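Iota-carrageenase (Alteromonas sp., PDB 1H80) hydrolyses the 1,4-beta linkages of iota-carrageenan, a sulfated galactan of red algal cell walls, from within the chain and with inversion of anomeric configuration. Local coordinates at residues S268-G280 with P402-T414. Sequence-based numbering, arbitrary orientation. Where two conformers were deposited one is given.
Sequences SVSCGSAVRSDSG and PSLAAVIDTTPET. With CA (calcium ion), chain E.
Val275-Ser277 and Val407-Asp409 run side by side as parallel strands, their axes 4.7 Å apart and only 4° from parallel, joined by the alternating backbone bonds Ile408 N to Val275 O, Ser277 N to Ile408 O and Thr410 N to Ser277 O. Before the strands, Gly272 O accepts from both Leu404 N (3.0 Å) and Ala405 N (3.2 Å), a double grip that ties the two turns together. Ser403 OG donates to Cys271 O at 2.9 Å, tilted from the carbonyl plane, while Cys271 itself is anchored by its disulfide to Cys242. Ser273 is small enough to sit against Ile408: its OG, set between the backbone N and the carbonyl carbon (chi1 66°), is turned onto the isoleucine, 3.6 Å from both CG1 and CD1, and that branched chain suits an extended strand. On the other face, which looks into the protein, Val275 stacked beside Val407, with valines of strands 351-359 and 421-429 meeting them from across the interior, is the packing of a right-handed beta-helix, the fold of this enzyme; here strands 250-252 and 438-439 flank the pair. On the Ile408 face, the extended Arg276 chain carries its guanidinium to Asp278, two residues on, and holds the carboxylate side-on: NE meets OD1 at 2.9 Å and NH2 meets OD2, both on syn lone pairs. A water links Asp278 OD1 to Thr410 OG1, which lies alongside. Farther on, Ser279 OG donates to Gly280 O, and its CB and OG pack against the ring of Pro412, whose CD lies 3.2 Å from OG. Asp409 begins an Asx turn, its OD1 accepting from Thr411 N and also from Thr411 OG1; this second bond orients the hydroxyl whose oxygen binds the calcium ion at 2.5 Å, a site shared with a water, Asp418, Asp420 and the carbonyl of Tyr419.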
# COMPACT_ATOMS: atom_id res chain seq x y z
N SER A 268 3.94 13.98 -5.42
CA SER A 268 4.99 13.52 -4.53
C SER A 268 5.85 14.69 -4.11
O SER A 268 6.00 15.67 -4.84
CB SER A 268 5.86 12.49 -5.24
OG SER A 268 6.55 13.04 -6.35
N VAL A 269 6.40 14.59 -2.90
CA VAL A 269 7.30 15.61 -2.38
C VAL A 269 8.47 14.86 -1.79
O VAL A 269 8.33 14.11 -0.83
CB VAL A 269 6.63 16.47 -1.28
CG1 VAL A 269 7.63 17.50 -0.77
CG2 VAL A 269 5.40 17.16 -1.84
N SER A 270 9.64 15.06 -2.39
CA SER A 270 10.84 14.40 -1.94
C SER A 270 10.71 12.87 -1.97
O SER A 270 11.09 12.21 -1.01
CB SER A 270 11.20 14.87 -0.52
OG SER A 270 12.47 14.40 -0.12
N CYS A 271 10.16 12.31 -3.05
CA CYS A 271 10.07 10.84 -3.18
C CYS A 271 10.97 10.43 -4.32
O CYS A 271 11.44 11.29 -5.09
CB CYS A 271 8.64 10.34 -3.48
SG CYS A 271 7.48 10.94 -2.22
N GLY A 272 11.23 9.14 -4.43
CA GLY A 272 12.08 8.64 -5.51
C GLY A 272 11.49 9.13 -6.82
O GLY A 272 12.18 9.68 -7.67
N SER A 273 10.19 8.92 -6.97
CA SER A 273 9.45 9.36 -8.14
C SER A 273 8.00 9.41 -7.71
O SER A 273 7.66 8.93 -6.63
CB SER A 273 9.63 8.40 -9.32
OG SER A 273 9.04 7.14 -9.06
N ALA A 274 7.14 9.99 -8.53
CA ALA A 274 5.72 10.06 -8.18
C ALA A 274 5.05 8.75 -8.57
O ALA A 274 4.25 8.19 -7.81
CB ALA A 274 5.06 11.23 -8.90
N VAL A 275 5.38 8.26 -9.76
CA VAL A 275 4.82 7.02 -10.26
C VAL A 275 5.96 6.08 -10.62
O VAL A 275 6.98 6.50 -11.17
CB VAL A 275 3.97 7.26 -11.53
CG1 VAL A 275 3.37 5.94 -12.01
CG2 VAL A 275 2.87 8.26 -11.22
N ARG A 276 5.79 4.81 -10.29
CA ARG A 276 6.81 3.82 -10.59
C ARG A 276 6.15 2.55 -11.10
O ARG A 276 5.18 2.06 -10.53
CB ARG A 276 7.61 3.50 -9.33
CG ARG A 276 8.52 2.31 -9.48
CD ARG A 276 9.25 2.03 -8.18
NE ARG A 276 9.56 0.62 -8.03
CZ ARG A 276 10.07 0.08 -6.93
NH1 ARG A 276 10.34 0.84 -5.88
NH2 ARG A 276 10.31 -1.23 -6.89
N SER A 277 6.69 2.01 -12.19
CA SER A 277 6.18 0.78 -12.77
C SER A 277 7.32 -0.20 -12.96
O SER A 277 8.33 0.12 -13.59
CB SER A 277 5.50 1.07 -14.11
OG SER A 277 4.38 1.93 -13.93
N ASP A 278 7.17 -1.39 -12.38
CA ASP A 278 8.18 -2.43 -12.47
C ASP A 278 7.76 -3.48 -13.48
O ASP A 278 6.58 -3.73 -13.68
CB ASP A 278 8.38 -3.13 -11.13
CG ASP A 278 8.92 -2.21 -10.06
OD1 ASP A 278 9.27 -1.05 -10.36
OD2 ASP A 278 9.00 -2.66 -8.89
N SER A 279 8.74 -4.12 -14.10
CA SER A 279 8.45 -5.16 -15.06
C SER A 279 7.88 -6.38 -14.33
O SER A 279 8.21 -6.63 -13.17
CB SER A 279 9.72 -5.57 -15.80
OG SER A 279 9.48 -6.68 -16.65
N GLY A 280 7.01 -7.11 -15.01
CA GLY A 280 6.48 -8.32 -14.41
C GLY A 280 7.63 -9.29 -14.59
O GLY A 280 8.47 -9.09 -15.47
N PRO A 402 18.28 12.61 -2.71
CA PRO A 402 17.46 13.42 -3.62
C PRO A 402 16.49 12.62 -4.49
O PRO A 402 16.74 11.45 -4.81
CB PRO A 402 18.50 14.15 -4.47
CG PRO A 402 19.72 14.19 -3.60
CD PRO A 402 19.71 12.82 -2.97
N SER A 403 15.40 13.27 -4.85
CA SER A 403 14.40 12.67 -5.73
C SER A 403 15.11 12.39 -7.04
O SER A 403 16.01 13.12 -7.44
CB SER A 403 13.26 13.65 -5.97
OG SER A 403 12.60 13.97 -4.75
N LEU A 404 14.70 11.33 -7.74
CA LEU A 404 15.34 10.97 -8.99
C LEU A 404 14.58 11.31 -10.26
O LEU A 404 15.20 11.60 -11.29
CB LEU A 404 15.67 9.47 -8.99
CG LEU A 404 16.95 9.08 -8.24
CD1 LEU A 404 17.02 7.58 -8.09
CD2 LEU A 404 18.15 9.61 -9.01
N ALA A 405 13.26 11.29 -10.21
CA ALA A 405 12.47 11.58 -11.40
C ALA A 405 11.02 11.79 -11.06
O ALA A 405 10.62 11.67 -9.91
CB ALA A 405 12.59 10.43 -12.39
N ALA A 406 10.22 12.09 -12.08
CA ALA A 406 8.79 12.26 -11.88
C ALA A 406 8.18 10.87 -12.07
O ALA A 406 7.29 10.46 -11.33
CB ALA A 406 8.22 13.21 -12.92
N VAL A 407 8.69 10.15 -13.06
CA VAL A 407 8.20 8.82 -13.38
C VAL A 407 9.33 7.83 -13.64
O VAL A 407 10.32 8.15 -14.29
CB VAL A 407 7.31 8.86 -14.64
CG1 VAL A 407 6.87 7.45 -15.03
CG2 VAL A 407 6.10 9.75 -14.39
N ILE A 408 9.17 6.63 -13.10
CA ILE A 408 10.13 5.56 -13.31
C ILE A 408 9.32 4.43 -13.94
O ILE A 408 8.30 4.00 -13.40
CB ILE A 408 10.77 5.08 -12.00
CG1 ILE A 408 11.63 6.20 -11.41
CG2 ILE A 408 11.63 3.84 -12.26
CD1 ILE A 408 12.29 5.84 -10.08
N ASP A 409 9.77 3.97 -15.10
CA ASP A 409 9.09 2.89 -15.80
C ASP A 409 10.14 1.91 -16.28
O ASP A 409 10.81 2.17 -17.28
CB ASP A 409 8.31 3.42 -16.99
CG ASP A 409 7.50 2.35 -17.70
OD1 ASP A 409 7.92 1.17 -17.67
OD2 ASP A 409 6.45 2.67 -18.29
N THR A 410 10.28 0.79 -15.58
CA THR A 410 11.27 -0.21 -15.97
C THR A 410 10.65 -1.41 -16.67
O THR A 410 11.20 -2.51 -16.63
CB THR A 410 12.08 -0.69 -14.74
OG1 THR A 410 11.20 -1.20 -13.74
CG2 THR A 410 12.89 0.46 -14.15
N THR A 411 9.50 -1.21 -17.30
CA THR A 411 8.86 -2.30 -18.03
C THR A 411 9.59 -2.41 -19.36
O THR A 411 9.98 -1.40 -19.95
CB THR A 411 7.36 -2.03 -18.29
OG1 THR A 411 7.22 -0.84 -19.08
CG2 THR A 411 6.61 -1.86 -16.98
N PRO A 412 9.80 -3.64 -19.85
CA PRO A 412 10.51 -3.87 -21.12
C PRO A 412 9.74 -3.43 -22.36
O PRO A 412 8.93 -4.19 -22.91
CB PRO A 412 10.75 -5.38 -21.10
CG PRO A 412 9.51 -5.89 -20.41
CD PRO A 412 9.36 -4.92 -19.26
N GLU A 413 10.00 -2.21 -22.81
CA GLU A 413 9.34 -1.65 -23.99
C GLU A 413 9.42 -2.59 -25.20
O GLU A 413 8.45 -2.74 -25.94
CB GLU A 413 9.96 -0.30 -24.36
N THR A 414 10.58 -3.21 -25.39
CA THR A 414 10.78 -4.12 -26.51
C THR A 414 10.58 -5.57 -26.06
O THR A 414 11.55 -6.32 -25.93
CB THR A 414 12.20 -3.98 -27.09
CA CA E . 5.81 -0.85 -21.12
O HOH W 1 10.46 12.54 -7.42
O HOH W 2 5.55 4.24 -14.56
O HOH W 3 11.03 0.46 -11.58
O HOH W 4 11.68 -3.73 -13.22
O HOH W 5 5.15 1.43 -20.24